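PDB 5E7T: minor structural protein 5 from Lactococcus phage Tuc2009, which probably acts as a baseplate accessory protein in host recognition, its galactose-binding-like domain being consistent with attachment to saccharides of the bacterial cell surface. Local coordinates for residues 102-116 and 155-169. Numbering follows the deposited sequence.
Sequences GTTISAFWMRQRYTE and VGTQAILNVGFFGQQ. With SO4 (sulfate ion), chain H; SO4 (sulfate ion), chain G.
Gln158 lies alongside Arg113, amide and guanidinium nearly coplanar (4° apart), while Thr115 CG2 packs on Gln158 CG at 3.7 Å. Extended from CG to NE, the Arg113 chain carries its guanidinium to a sulfate, probably from the crystallisation liquor, whose O2 accepts a hydrogen bond from Arg113 NH2 (2.8 Å) and a weak one from NH1. At the far end, Thr103 OG1 donates to Gln169 O at 2.8 Å, approaching from above the carbonyl plane and tying the two segments together just past the ladder.

The antiparallel ladder runs from Thr104-Phe166 to Tyr114-Thr157, interrupted by a beta bulge between Ser106 and Trp109. There the amide of Ala107 turns to a second sulfate, giving a straight bond to its O3 (3.0 Å). Next to the bulge, Asn162 CB sits 3.5 Å from Trp109 CZ3, and Ile160 CG1 meets the indole edge; the Arg111 guanidinium lies over the rim of one indole face, its NE hydrogen-bonded to Thr124 OG1 in strand 121-126.

The pair forms the centre of a four-stranded antiparallel sheet, with strand 121-126 beside 104-114 and strand 63-68 beside 157-166. The side chains of Leu161, Val163 and Phe165 touch Met58 of strand 53-60, which lies in the five-stranded sheet, as in a beta-sandwich.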
loop_
_atom_site.group_PDB
_atom_site.type_symbol
_atom_site.label_atom_id
_atom_site.label_comp_id
_atom_site.label_asym_id
_atom_site.label_seq_id
_atom_site.Cartn_x
_atom_site.Cartn_y
_atom_site.Cartn_z
ATOM N N GLY B 102 17.568 -41.073 65.866
ATOM C CA GLY B 102 16.292 -40.451 66.194
ATOM C C GLY B 102 15.437 -40.077 65.008
ATOM O O GLY B 102 14.222 -39.921 65.153
ATOM N N THR B 103 16.066 -39.953 63.827
ATOM C CA THR B 103 15.420 -39.504 62.598
ATOM C C THR B 103 14.732 -40.647 61.824
ATOM O O THR B 103 15.332 -41.676 61.501
ATOM C CB THR B 103 16.396 -38.692 61.759
ATOM O OG1 THR B 103 17.154 -37.868 62.647
ATOM C CG2 THR B 103 15.688 -37.813 60.750
ATOM N N THR B 104 13.460 -40.395 61.514
ATOM C CA THR B 104 12.508 -41.255 60.844
ATOM C C THR B 104 12.137 -40.716 59.449
ATOM O O THR B 104 11.870 -39.520 59.274
ATOM C CB THR B 104 11.311 -41.405 61.780
ATOM O OG1 THR B 104 11.741 -42.166 62.903
ATOM C CG2 THR B 104 10.103 -42.055 61.131
ATOM N N ILE B 105 12.122 -41.625 58.468
ATOM C CA ILE B 105 11.767 -41.354 57.086
ATOM C C ILE B 105 10.294 -41.721 56.901
ATOM O O ILE B 105 9.911 -42.866 57.166
ATOM C CB ILE B 105 12.670 -42.191 56.151
ATOM C CG1 ILE B 105 14.139 -41.765 56.240
ATOM C CG2 ILE B 105 12.156 -42.201 54.716
ATOM C CD1 ILE B 105 14.523 -40.422 55.555
ATOM N N SER B 106 9.480 -40.772 56.436
ATOM C CA SER B 106 8.078 -41.030 56.141
ATOM C C SER B 106 7.645 -40.277 54.883
ATOM O O SER B 106 8.287 -39.305 54.497
ATOM C CB SER B 106 7.192 -40.698 57.331
ATOM O OG SER B 106 7.103 -39.297 57.523
ATOM N N ALA B 107 6.556 -40.752 54.244
ATOM C CA ALA B 107 5.943 -40.270 52.996
ATOM C C ALA B 107 7.008 -40.036 51.940
ATOM O O ALA B 107 7.163 -38.937 51.411
ATOM C CB ALA B 107 5.098 -39.031 53.238
ATOM N N PHE B 108 7.802 -41.081 51.710
ATOM C CA PHE B 108 8.905 -41.048 50.769
ATOM C C PHE B 108 8.406 -41.640 49.482
ATOM O O PHE B 108 8.354 -42.872 49.356
ATOM C CB PHE B 108 10.143 -41.810 51.330
ATOM C CG PHE B 108 11.391 -41.705 50.482
ATOM C CD1 PHE B 108 11.536 -40.682 49.541
ATOM C CD2 PHE B 108 12.428 -42.616 50.630
ATOM C CE1 PHE B 108 12.677 -40.600 48.738
ATOM C CE2 PHE B 108 13.583 -42.528 49.832
ATOM C CZ PHE B 108 13.696 -41.527 48.889
ATOM N N TRP B 109 8.027 -40.768 48.533
ATOM C CA TRP B 109 7.475 -41.186 47.243
ATOM C C TRP B 109 7.539 -40.139 46.118
ATOM O O TRP B 109 7.895 -38.988 46.370
ATOM C CB TRP B 109 6.023 -41.673 47.404
ATOM C CG TRP B 109 5.168 -40.963 48.428
ATOM C CD1 TRP B 109 4.613 -41.517 49.544
ATOM C CD2 TRP B 109 4.680 -39.600 48.372
ATOM N NE1 TRP B 109 3.850 -40.581 50.209
ATOM C CE2 TRP B 109 3.879 -39.396 49.515
ATOM C CE3 TRP B 109 4.905 -38.512 47.508
ATOM C CZ2 TRP B 109 3.276 -38.170 49.791
ATOM C CZ3 TRP B 109 4.267 -37.314 47.765
ATOM C CH2 TRP B 109 3.484 -37.146 48.904
ATOM N N MET B 110 7.206 -40.559 44.865
ATOM C CA MET B 110 7.067 -39.714 43.664
ATOM C C MET B 110 5.596 -39.827 43.345
ATOM O O MET B 110 5.120 -40.913 42.991
ATOM C CB MET B 110 7.883 -40.238 42.496
ATOM C CG MET B 110 9.287 -39.774 42.499
ATOM S SD MET B 110 10.170 -40.645 41.208
ATOM C CE MET B 110 11.768 -40.240 41.640
ATOM N N ARG B 111 4.848 -38.748 43.574
ATOM C CA ARG B 111 3.405 -38.853 43.475
ATOM C C ARG B 111 2.679 -37.673 42.844
ATOM O O ARG B 111 2.996 -36.507 43.124
ATOM C CB ARG B 111 2.872 -39.119 44.907
ATOM C CG ARG B 111 1.457 -38.651 45.260
ATOM C CD ARG B 111 1.023 -39.086 46.650
ATOM N NE ARG B 111 1.382 -40.473 46.936
ATOM C CZ ARG B 111 1.218 -41.090 48.106
ATOM N NH1 ARG B 111 0.652 -40.455 49.131
ATOM N NH2 ARG B 111 1.625 -42.344 48.262
ATOM N N GLN B 112 1.663 -38.017 42.018
ATOM C CA GLN B 112 0.674 -37.108 41.437
ATOM C C GLN B 112 -0.489 -37.284 42.402
ATOM O O GLN B 112 -0.857 -38.431 42.706
ATOM C CB GLN B 112 0.229 -37.553 40.041
ATOM C CG GLN B 112 0.937 -36.870 38.903
ATOM C CD GLN B 112 0.391 -37.324 37.570
ATOM O OE1 GLN B 112 0.292 -38.527 37.291
ATOM N NE2 GLN B 112 0.108 -36.375 36.675
ATOM N N ARG B 113 -1.033 -36.176 42.933
ATOM C CA ARG B 113 -2.118 -36.231 43.917
ATOM C C ARG B 113 -2.960 -34.974 43.944
ATOM O O ARG B 113 -2.519 -33.935 43.461
ATOM C CB ARG B 113 -1.542 -36.478 45.321
ATOM C CG ARG B 113 -0.795 -35.290 45.919
ATOM C CD ARG B 113 -0.326 -35.660 47.284
ATOM N NE ARG B 113 0.362 -34.552 47.924
ATOM C CZ ARG B 113 0.743 -34.549 49.195
ATOM N NH1 ARG B 113 0.497 -35.598 49.971
ATOM N NH2 ARG B 113 1.366 -33.495 49.704
ATOM N N TYR B 114 -4.159 -35.067 44.565
ATOM C CA TYR B 114 -5.066 -33.941 44.764
ATOM C C TYR B 114 -4.460 -33.094 45.901
ATOM O O TYR B 114 -3.639 -33.597 46.682
ATOM C CB TYR B 114 -6.517 -34.406 45.069
ATOM C CG TYR B 114 -7.261 -34.987 43.881
ATOM C CD1 TYR B 114 -7.800 -34.161 42.897
ATOM C CD2 TYR B 114 -7.425 -36.359 43.738
ATOM C CE1 TYR B 114 -8.439 -34.693 41.774
ATOM C CE2 TYR B 114 -8.080 -36.901 42.629
ATOM C CZ TYR B 114 -8.577 -36.064 41.642
ATOM O OH TYR B 114 -9.209 -36.600 40.538
ATOM N N THR B 115 -4.791 -31.807 45.958
ATOM C CA THR B 115 -4.203 -30.962 46.985
ATOM C C THR B 115 -5.235 -30.620 48.056
ATOM O O THR B 115 -5.934 -31.533 48.515
ATOM C CB THR B 115 -3.482 -29.765 46.376
ATOM O OG1 THR B 115 -4.408 -28.953 45.636
ATOM C CG2 THR B 115 -2.299 -30.186 45.521
ATOM N N GLU B 116 -5.311 -29.320 48.466
ATOM C CA GLU B 116 -6.145 -28.806 49.551
ATOM C C GLU B 116 -7.481 -29.457 49.638
ATOM O O GLU B 116 -8.214 -29.551 48.645
ATOM C CB GLU B 116 -6.287 -27.288 49.526
ATOM C CG GLU B 116 -5.298 -26.597 50.439
ATOM C CD GLU B 116 -3.860 -26.580 49.961
ATOM O OE1 GLU B 116 -3.619 -26.712 48.735
ATOM O OE2 GLU B 116 -2.969 -26.403 50.824
ATOM N N VAL B 155 -10.951 -28.653 43.809
ATOM C CA VAL B 155 -9.804 -29.411 44.316
ATOM C C VAL B 155 -8.760 -29.564 43.215
ATOM O O VAL B 155 -9.030 -30.182 42.165
ATOM C CB VAL B 155 -10.178 -30.760 44.985
ATOM C CG1 VAL B 155 -8.957 -31.419 45.609
ATOM C CG2 VAL B 155 -11.264 -30.569 46.032
ATOM N N GLY B 156 -7.585 -28.988 43.488
ATOM C CA GLY B 156 -6.447 -28.986 42.586
ATOM C C GLY B 156 -5.580 -30.218 42.690
ATOM O O GLY B 156 -5.880 -31.124 43.465
ATOM N N THR B 157 -4.518 -30.280 41.853
ATOM C CA THR B 157 -3.537 -31.360 41.837
ATOM C C THR B 157 -2.102 -30.798 41.906
ATOM O O THR B 157 -1.893 -29.573 41.831
ATOM C CB THR B 157 -3.726 -32.300 40.635
ATOM O OG1 THR B 157 -3.312 -31.640 39.439
ATOM C CG2 THR B 157 -5.144 -32.865 40.513
ATOM N N GLN B 158 -1.123 -31.725 42.062
ATOM C CA GLN B 158 0.322 -31.483 42.114
ATOM C C GLN B 158 1.061 -32.782 41.844
ATOM O O GLN B 158 0.473 -33.852 41.997
ATOM C CB GLN B 158 0.758 -30.889 43.462
ATOM C CG GLN B 158 0.875 -31.892 44.610
ATOM C CD GLN B 158 1.424 -31.278 45.873
ATOM O OE1 GLN B 158 1.866 -30.125 45.913
ATOM N NE2 GLN B 158 1.429 -32.049 46.937
ATOM N N ALA B 159 2.348 -32.686 41.449
ATOM C CA ALA B 159 3.235 -33.828 41.211
ATOM C C ALA B 159 4.527 -33.523 41.928
ATOM O O ALA B 159 5.183 -32.536 41.594
ATOM C CB ALA B 159 3.493 -34.010 39.735
ATOM N N ILE B 160 4.862 -34.312 42.973
ATOM C CA ILE B 160 6.073 -34.052 43.750
ATOM C C ILE B 160 6.871 -35.295 44.092
ATOM O O ILE B 160 6.329 -36.405 44.176
ATOM C CB ILE B 160 5.772 -33.238 45.047
ATOM C CG1 ILE B 160 4.763 -33.944 45.968
ATOM C CG2 ILE B 160 5.352 -31.823 44.747
ATOM C CD1 ILE B 160 4.705 -33.436 47.330
ATOM N N LEU B 161 8.169 -35.079 44.339
ATOM C CA LEU B 161 9.079 -36.053 44.911
ATOM C C LEU B 161 9.151 -35.529 46.344
ATOM O O LEU B 161 9.632 -34.404 46.557
ATOM C CB LEU B 161 10.469 -36.033 44.259
ATOM C CG LEU B 161 11.595 -36.694 45.062
ATOM C CD1 LEU B 161 11.402 -38.164 45.194
ATOM C CD2 LEU B 161 12.926 -36.434 44.432
ATOM N N ASN B 162 8.629 -36.312 47.309
ATOM C CA ASN B 162 8.564 -35.929 48.706
ATOM C C ASN B 162 9.245 -36.923 49.625
ATOM O O ASN B 162 9.291 -38.117 49.326
ATOM C CB ASN B 162 7.102 -35.816 49.080
ATOM C CG ASN B 162 6.803 -35.247 50.437
ATOM O OD1 ASN B 162 6.531 -35.989 51.387
ATOM N ND2 ASN B 162 6.741 -33.915 50.526
ATOM N N VAL B 163 9.745 -36.420 50.766
ATOM C CA VAL B 163 10.328 -37.160 51.889
ATOM C C VAL B 163 10.136 -36.318 53.148
ATOM O O VAL B 163 10.117 -35.089 53.061
ATOM C CB VAL B 163 11.791 -37.638 51.697
ATOM C CG1 VAL B 163 12.769 -36.484 51.721
ATOM C CG2 VAL B 163 12.177 -38.685 52.748
ATOM N N GLY B 164 9.959 -36.990 54.283
ATOM C CA GLY B 164 9.781 -36.373 55.582
ATOM C C GLY B 164 10.806 -36.871 56.564
ATOM O O GLY B 164 10.957 -38.079 56.752
ATOM N N PHE B 165 11.538 -35.930 57.165
ATOM C CA PHE B 165 12.562 -36.210 58.166
ATOM C C PHE B 165 12.037 -35.682 59.495
ATOM O O PHE B 165 11.842 -34.473 59.659
ATOM C CB PHE B 165 13.885 -35.529 57.814
ATOM C CG PHE B 165 14.459 -35.812 56.444
ATOM C CD1 PHE B 165 15.328 -36.877 56.244
ATOM C CD2 PHE B 165 14.219 -34.953 55.384
ATOM C CE1 PHE B 165 15.927 -37.089 55.000
ATOM C CE2 PHE B 165 14.824 -35.162 54.148
ATOM C CZ PHE B 165 15.678 -36.225 53.966
ATOM N N PHE B 166 11.728 -36.601 60.407
ATOM C CA PHE B 166 11.203 -36.244 61.714
ATOM C C PHE B 166 11.999 -36.895 62.821
ATOM O O PHE B 166 12.430 -38.045 62.702
ATOM C CB PHE B 166 9.699 -36.521 61.817
ATOM C CG PHE B 166 8.908 -35.622 60.902
ATOM C CD1 PHE B 166 8.557 -34.338 61.298
ATOM C CD2 PHE B 166 8.571 -36.035 59.616
ATOM C CE1 PHE B 166 7.873 -33.484 60.434
ATOM C CE2 PHE B 166 7.879 -35.178 58.754
ATOM C CZ PHE B 166 7.544 -33.903 59.171
ATOM N N GLY B 167 12.222 -36.128 63.869
ATOM C CA GLY B 167 13.027 -36.544 64.997
ATOM C C GLY B 167 14.021 -35.461 65.343
ATOM O O GLY B 167 14.083 -34.427 64.662
ATOM N N GLN B 168 14.809 -35.713 66.398
ATOM C CA GLN B 168 15.783 -34.787 66.973
ATOM C C GLN B 168 16.779 -34.219 65.973
ATOM O O GLN B 168 16.889 -32.991 65.865
ATOM C CB GLN B 168 16.511 -35.455 68.147
ATOM C CG GLN B 168 16.585 -34.605 69.395
ATOM C CD GLN B 168 16.516 -35.473 70.631
ATOM O OE1 GLN B 168 15.430 -35.728 71.182
ATOM N NE2 GLN B 168 17.674 -35.965 71.077
ATOM N N GLN B 169 17.478 -35.108 65.227
ATOM C CA GLN B 169 18.519 -34.702 64.293
ATOM C C GLN B 169 18.077 -34.573 62.860
ATOM O O GLN B 169 17.043 -35.109 62.447
ATOM C CB GLN B 169 19.710 -35.643 64.383
ATOM C CG GLN B 169 20.532 -35.492 65.651
ATOM C CD GLN B 169 21.429 -36.686 65.799
ATOM O OE1 GLN B 169 20.986 -37.783 66.171
ATOM N NE2 GLN B 169 22.694 -36.519 65.438
HETATM S S SO4 H . 4.174 -43.414 54.728
HETATM O O1 SO4 H . 3.534 -44.628 55.218
HETATM O O2 SO4 H . 3.170 -42.347 54.583
HETATM O O3 SO4 H . 5.193 -43.002 55.700
HETATM O O4 SO4 H . 4.790 -43.689 53.404
HETATM S S SO4 G . 2.406 -34.350 53.219
HETATM O O1 SO4 G . 2.231 -35.788 53.461
HETATM O O2 SO4 G . 1.222 -33.842 52.515
HETATM O O3 SO4 G . 2.556 -33.614 54.478
HETATM O O4 SO4 G . 3.615 -34.142 52.419
#